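Local atomic coordinates of beta-galactosidase (PDB entry 3OG2), a protein that probably hydrolyses terminal non-reducing beta-D-galactose residues from beta-D-galactosides, as a family 35 glycoside hydrolase with a TIM-barrel catalytic domain. Residues K138-A143 against Q176-Y181; D788-W791 against D796-K799. One frame throughout, in Å; residues are numbered along the deposited sequence.

Interaction 1: residues K138-A143 against Q176-Y181; sequences KLRTDA and QPENEY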
loop_
_atom_site.group_PDB
_atom_site.type_symbol
_atom_site.label_atom_id
_atom_site.label_comp_id
_atom_site.label_asym_id
_atom_site.label_seq_id
_atom_site.Cartn_x
_atom_site.Cartn_y
_atom_site.Cartn_z
ATOM N N LYS A 138 7.851 4.814 -29.005
ATOM C CA LYS A 138 8.367 4.578 -27.669
ATOM C C LYS A 138 7.464 5.178 -26.580
ATOM O O LYS A 138 7.031 6.348 -26.635
ATOM C CB LYS A 138 9.771 5.182 -27.519
ATOM C CG LYS A 138 10.780 4.595 -28.492
ATOM C CD LYS A 138 11.268 3.237 -28.030
ATOM C CE LYS A 138 12.398 2.723 -28.912
ATOM N NZ LYS A 138 13.271 3.815 -29.426
ATOM N N LEU A 139 7.205 4.352 -25.571
ATOM C CA LEU A 139 6.316 4.774 -24.499
ATOM C C LEU A 139 6.973 5.821 -23.628
ATOM O O LEU A 139 8.218 5.814 -23.459
ATOM C CB LEU A 139 5.902 3.554 -23.640
ATOM C CG LEU A 139 5.378 2.368 -24.455
ATOM C CD1 LEU A 139 5.094 1.171 -23.563
ATOM C CD2 LEU A 139 4.177 2.708 -25.330
ATOM N N ARG A 140 6.177 6.737 -23.062
ATOM C CA ARG A 140 6.662 7.796 -22.176
ATOM C C ARG A 140 7.606 8.719 -22.946
ATOM O O ARG A 140 8.534 9.281 -22.371
ATOM C CB ARG A 140 7.371 7.283 -20.909
ATOM C CG ARG A 140 6.435 6.330 -20.118
ATOM C CD ARG A 140 7.144 5.724 -18.928
ATOM N NE ARG A 140 7.389 6.794 -17.917
ATOM C CZ ARG A 140 8.284 6.642 -16.924
ATOM N NH1 ARG A 140 9.003 5.513 -16.828
ATOM N NH2 ARG A 140 8.443 7.637 -16.077
ATOM N N THR A 141 7.315 8.909 -24.227
ATOM C CA THR A 141 7.979 9.951 -25.034
ATOM C C THR A 141 6.922 10.737 -25.782
ATOM O O THR A 141 5.734 10.379 -25.718
ATOM C CB THR A 141 8.953 9.359 -26.051
ATOM O OG1 THR A 141 8.233 8.751 -27.134
ATOM C CG2 THR A 141 9.897 8.339 -25.420
ATOM N N ASP A 142 7.361 11.759 -26.531
ATOM C CA ASP A 142 6.307 12.456 -27.316
ATOM C C ASP A 142 6.057 11.810 -28.673
ATOM O O ASP A 142 5.456 12.500 -29.514
ATOM C CB ASP A 142 6.581 13.955 -27.409
ATOM C CG ASP A 142 7.970 14.276 -27.925
ATOM O OD1 ASP A 142 8.835 13.403 -27.960
ATOM O OD2 ASP A 142 8.098 15.480 -28.284
ATOM N N ALA A 143 6.359 10.541 -28.861
ATOM C CA ALA A 143 5.900 9.802 -30.041
ATOM C C ALA A 143 4.392 9.996 -30.072
ATOM O O ALA A 143 3.719 9.723 -29.041
ATOM C CB ALA A 143 6.233 8.317 -29.998
ATOM N N GLN A 176 0.011 14.857 -9.163
ATOM C CA GLN A 176 1.314 14.464 -9.731
ATOM C C GLN A 176 1.088 13.988 -11.160
ATOM O O GLN A 176 0.363 12.999 -11.404
ATOM C CB GLN A 176 1.907 13.291 -8.918
ATOM C CG GLN A 176 3.199 12.764 -9.537
ATOM C CD GLN A 176 3.648 11.508 -8.846
ATOM O OE1 GLN A 176 4.044 11.520 -7.654
ATOM N NE2 GLN A 176 3.627 10.356 -9.543
ATOM N N PRO A 177 1.730 14.610 -12.141
ATOM C CA PRO A 177 1.732 14.131 -13.496
ATOM C C PRO A 177 2.892 13.136 -13.695
ATOM O O PRO A 177 3.989 13.387 -13.188
ATOM C CB PRO A 177 1.989 15.411 -14.314
ATOM C CG PRO A 177 2.704 16.357 -13.391
ATOM C CD PRO A 177 2.490 15.901 -11.986
ATOM N N GLU A 178 2.662 12.050 -14.454
ATOM C CA GLU A 178 3.781 11.108 -14.747
ATOM C C GLU A 178 4.215 10.410 -13.454
ATOM O O GLU A 178 3.490 10.454 -12.427
ATOM C CB GLU A 178 4.952 11.793 -15.501
ATOM C CG GLU A 178 5.143 11.278 -16.934
ATOM C CD GLU A 178 5.822 9.933 -17.022
ATOM O OE1 GLU A 178 6.402 9.474 -15.989
ATOM O OE2 GLU A 178 5.854 9.285 -18.109
ATOM N N ASN A 179 5.352 9.738 -13.457
ATOM C CA ASN A 179 5.802 9.030 -12.243
ATOM C C ASN A 179 7.283 8.729 -12.383
ATOM O O ASN A 179 7.633 7.956 -13.290
ATOM C CB ASN A 179 5.009 7.730 -12.052
ATOM C CG ASN A 179 5.453 7.069 -10.749
ATOM O OD1 ASN A 179 4.955 7.570 -9.703
ATOM N ND2 ASN A 179 6.344 6.105 -10.689
ATOM N N GLU A 180 8.112 9.280 -11.514
ATOM C CA GLU A 180 9.550 8.990 -11.538
ATOM C C GLU A 180 10.119 9.109 -12.961
ATOM O O GLU A 180 10.823 8.229 -13.476
ATOM C CB GLU A 180 9.911 7.618 -10.931
ATOM C CG GLU A 180 9.638 7.616 -9.432
ATOM C CD GLU A 180 10.251 6.504 -8.656
ATOM O OE1 GLU A 180 10.630 5.469 -9.242
ATOM O OE2 GLU A 180 10.363 6.563 -7.381
ATOM N N TYR A 181 9.819 10.260 -13.559
ATOM C CA TYR A 181 10.378 10.567 -14.896
ATOM C C TYR A 181 11.794 11.044 -14.685
ATOM O O TYR A 181 12.014 12.252 -14.483
ATOM C CB TYR A 181 9.450 11.594 -15.597
ATOM C CG TYR A 181 9.975 11.886 -17.002
ATOM C CD1 TYR A 181 9.832 10.941 -18.030
ATOM C CD2 TYR A 181 10.603 13.093 -17.308
ATOM C CE1 TYR A 181 10.316 11.220 -19.303
ATOM C CE2 TYR A 181 11.075 13.360 -18.564
ATOM C CZ TYR A 181 10.923 12.423 -19.549
ATOM O OH TYR A 181 11.419 12.701 -20.818
HETATM O O HOH W 1 10.528 11.210 -22.822
#

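Interaction 2: residues D788-W791 against D796-K799; sequences DENW and DSMK. With GLC (alpha-D-glucopyranose), chain C.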
loop_
_atom_site.group_PDB
_atom_site.type_symbol
_atom_site.label_atom_id
_atom_site.label_comp_id
_atom_site.label_asym_id
_atom_site.label_seq_id
_atom_site.Cartn_x
_atom_site.Cartn_y
_atom_site.Cartn_z
ATOM N N ASP A 788 5.109 -6.527 -17.858
ATOM C CA ASP A 788 6.196 -5.878 -17.145
ATOM C C ASP A 788 5.966 -4.360 -17.047
ATOM O O ASP A 788 5.237 -3.760 -17.850
ATOM C CB ASP A 788 7.530 -6.115 -17.871
ATOM C CG ASP A 788 7.975 -7.575 -17.803
ATOM O OD1 ASP A 788 7.520 -8.380 -16.947
ATOM O OD2 ASP A 788 8.854 -7.979 -18.604
ATOM N N GLU A 789 6.633 -3.757 -16.062
ATOM C CA GLU A 789 6.747 -2.324 -15.940
ATOM C C GLU A 789 7.626 -1.722 -17.036
ATOM O O GLU A 789 8.228 -2.415 -17.873
ATOM C CB GLU A 789 7.324 -1.977 -14.526
ATOM C CG GLU A 789 6.274 -2.217 -13.443
ATOM C CD GLU A 789 6.873 -2.071 -12.062
ATOM O OE1 GLU A 789 8.093 -2.468 -11.883
ATOM O OE2 GLU A 789 6.185 -1.586 -11.156
ATOM N N ASN A 790 7.648 -0.373 -17.038
ATOM C CA ASN A 790 8.351 0.397 -18.066
ATOM C C ASN A 790 9.053 1.565 -17.403
ATOM O O ASN A 790 8.891 2.740 -17.748
ATOM C CB ASN A 790 7.335 0.889 -19.123
ATOM C CG ASN A 790 8.009 1.143 -20.458
ATOM O OD1 ASN A 790 7.923 0.290 -21.341
ATOM N ND2 ASN A 790 8.677 2.290 -20.654
ATOM N N TRP A 791 9.900 1.214 -16.406
ATOM C CA TRP A 791 10.482 2.227 -15.544
ATOM C C TRP A 791 11.522 3.071 -16.233
ATOM O O TRP A 791 11.767 4.218 -15.820
ATOM C CB TRP A 791 11.082 1.585 -14.265
ATOM C CG TRP A 791 11.449 2.671 -13.301
ATOM C CD1 TRP A 791 10.630 3.280 -12.397
ATOM C CD2 TRP A 791 12.736 3.274 -13.145
ATOM N NE1 TRP A 791 11.312 4.219 -11.696
ATOM C CE2 TRP A 791 12.616 4.251 -12.122
ATOM C CE3 TRP A 791 13.952 3.028 -13.824
ATOM C CZ2 TRP A 791 13.689 5.022 -11.727
ATOM C CZ3 TRP A 791 15.037 3.815 -13.414
ATOM C CH2 TRP A 791 14.870 4.768 -12.396
ATOM N N ASP A 796 11.271 0.018 -23.984
ATOM C CA ASP A 796 9.841 -0.328 -23.999
ATOM C C ASP A 796 9.582 -1.667 -23.331
ATOM O O ASP A 796 8.894 -2.522 -23.908
ATOM C CB ASP A 796 9.383 -0.345 -25.468
ATOM C CG ASP A 796 8.939 0.982 -26.053
ATOM O OD1 ASP A 796 8.807 1.969 -25.322
ATOM O OD2 ASP A 796 8.729 1.049 -27.294
ATOM N N SER A 797 10.124 -1.863 -22.121
ATOM C CA SER A 797 10.002 -3.163 -21.484
ATOM C C SER A 797 8.592 -3.623 -21.206
ATOM O O SER A 797 8.348 -4.844 -21.125
ATOM C CB SER A 797 10.784 -3.141 -20.149
ATOM O OG SER A 797 10.379 -2.039 -19.355
ATOM N N MET A 798 7.631 -2.701 -21.089
ATOM C CA MET A 798 6.222 -3.157 -20.911
ATOM C C MET A 798 5.730 -3.913 -22.137
ATOM O O MET A 798 4.767 -4.679 -22.049
ATOM C CB MET A 798 5.383 -1.916 -20.576
ATOM C CG MET A 798 3.882 -2.212 -20.603
ATOM S SD MET A 798 3.199 -1.787 -22.246
ATOM C CE MET A 798 1.636 -2.682 -22.109
ATOM N N LYS A 799 6.394 -3.708 -23.300
ATOM C CA LYS A 799 5.957 -4.397 -24.515
ATOM C C LYS A 799 6.443 -5.831 -24.579
ATOM O O LYS A 799 6.170 -6.483 -25.597
ATOM C CB LYS A 799 6.445 -3.616 -25.762
ATOM C CG LYS A 799 5.799 -2.219 -25.840
ATOM C CD LYS A 799 6.209 -1.556 -27.166
ATOM C CE LYS A 799 5.609 -0.156 -27.256
ATOM N NZ LYS A 799 6.257 0.583 -28.405
HETATM C C1 GLC C . 14.063 -4.399 -9.296
HETATM C C2 GLC C . 14.406 -2.997 -8.851
HETATM C C3 GLC C . 13.348 -1.930 -9.005
HETATM C C4 GLC C . 12.481 -2.152 -10.232
HETATM C C5 GLC C . 11.969 -3.607 -10.176
HETATM C C6 GLC C . 10.792 -3.780 -11.056
HETATM O O2 GLC C . 14.841 -3.001 -7.508
HETATM O O3 GLC C . 14.008 -0.679 -9.092
HETATM O O4 GLC C . 11.364 -1.282 -10.250
HETATM O O5 GLC C . 13.071 -4.481 -10.309
HETATM O O6 GLC C . 10.461 -4.964 -11.680
HETATM O O HOH W 2 5.134 -7.106 -20.623
HETATM O O HOH W 3 10.260 -6.595 -20.100
HETATM O O HOH W 4 9.778 3.541 -23.234
#

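Interaction 1: residues K138-A143 against Q176-Y181
The guanidinium of R140 and the carboxylate of E178 lie nearly in one plane, 21° apart, and meet edge to edge in a side-on, two-pronged salt bridge just past strand 172-177 of the TIM barrel. E180 O also lies at the guanidinium edge, while N179 O approaches NH2 obliquely without a hydrogen bond. R140 NE points almost straight at the syn lone pair of E178 OE2 (2.9 Å, 179°); NH2 reaches OE1 at 2.7 Å, less directly. A bend at chi3 (69°) turns the arginine's side edge to its partner. Glutamate suits the other half because each oxygen also serves a second partner besides R140: OE1 accepts from N179 N (2.8 Å), and OE2 bonds with the hydroxyl of Y195. Replacing this glutamate by alanine would remove both oxygens and is likely to leave the buried R140 guanidinium without its counter-charge and N179, a galactose-binding residue, without an acceptor for its backbone N. R140 sits in a type II turn, K138-T141, which T141 OG1 braces by donating to K138 O, while accepting from A143 N in an ST turn. Water 1, at the edge of the Y181 ring, donates to R140 O (2.8 Å) and bonds to Y181 OH (2.7 Å).

Interaction 2: residues D788-W791 against D796-K799
N790 lays its side chain across that of M798 at about a right angle, and every step along it meets something. CB packs on M798 CB at 3.7 Å. CG comes near M798 N and CB. At the tip, OD1 accepts a hydrogen bond from M798 N (3.0 Å, 168°), with the donor tilted 22° from the carbonyl plane; S797 N is also close, but its angle is too poor for a bond. ND2 turns to water 4, which donates in turn to D796 OD1. CG lies roughly anti to the backbone N (chi1 -155°), which carries the amide across to the short 3-10 segment that includes M798 and K799. Asparagine fits here because one flat group offers an acceptor to the backbone and a donor to the water.

S797 adds a second bond: its OG, in the crowded position between N and the carbonyl carbon, donates to E789 O at 2.6 Å. So short a hydroxyl arm suits backbones this near. D788 O, buried here, has no hydrogen-bond partner; it lies against M798, whose CA makes a CH...O contact at 3.3 Å. Two waters bridge the same end, water 2 from D788 N to M798 O and water 3 from D788 OD2 to S797 O, while D788 OD1 pairs with R802. Within 796-799, K799 NZ makes a salt bridge to D796 OD2 (2.7 Å), from above the carboxylate plane.

The CB of E789 leads away from 796-799; OE1 lies 3.1 Å from C6 of a glucose in a protein-attached glycan, a neighbour rather than a substrate, and OE2 accepts from the backbone of E122, a galactose-binding residue. Both segments belong to the loop between strands 775-782 and 803-811, which rests on barrel loops through Y118 OH at N790 N and the carbonyls of V135 and G137 at K799 NZ.

Along the chain the two interactions come in series, neither nested nor crossed. Interaction 1 comes first: it joins the loop ahead of helix 144-163 to the end of strand 172-177, closing a 32-residue excursion that contains the helix and most of the strand. More than 600 residues later, interaction 2 pinches off four residues within the loop between strands 775-782 and 803-811. Their centres are 12 Å apart and they touch directly. E180 OE1 bonds with W791 NE1 at 2.8 Å, L139 N bonds with D796 OD1, and R140 NH1 donates to N790 O. A late beta-sheet loop is thereby fastened to the TIM barrel beside residues that bind galactose.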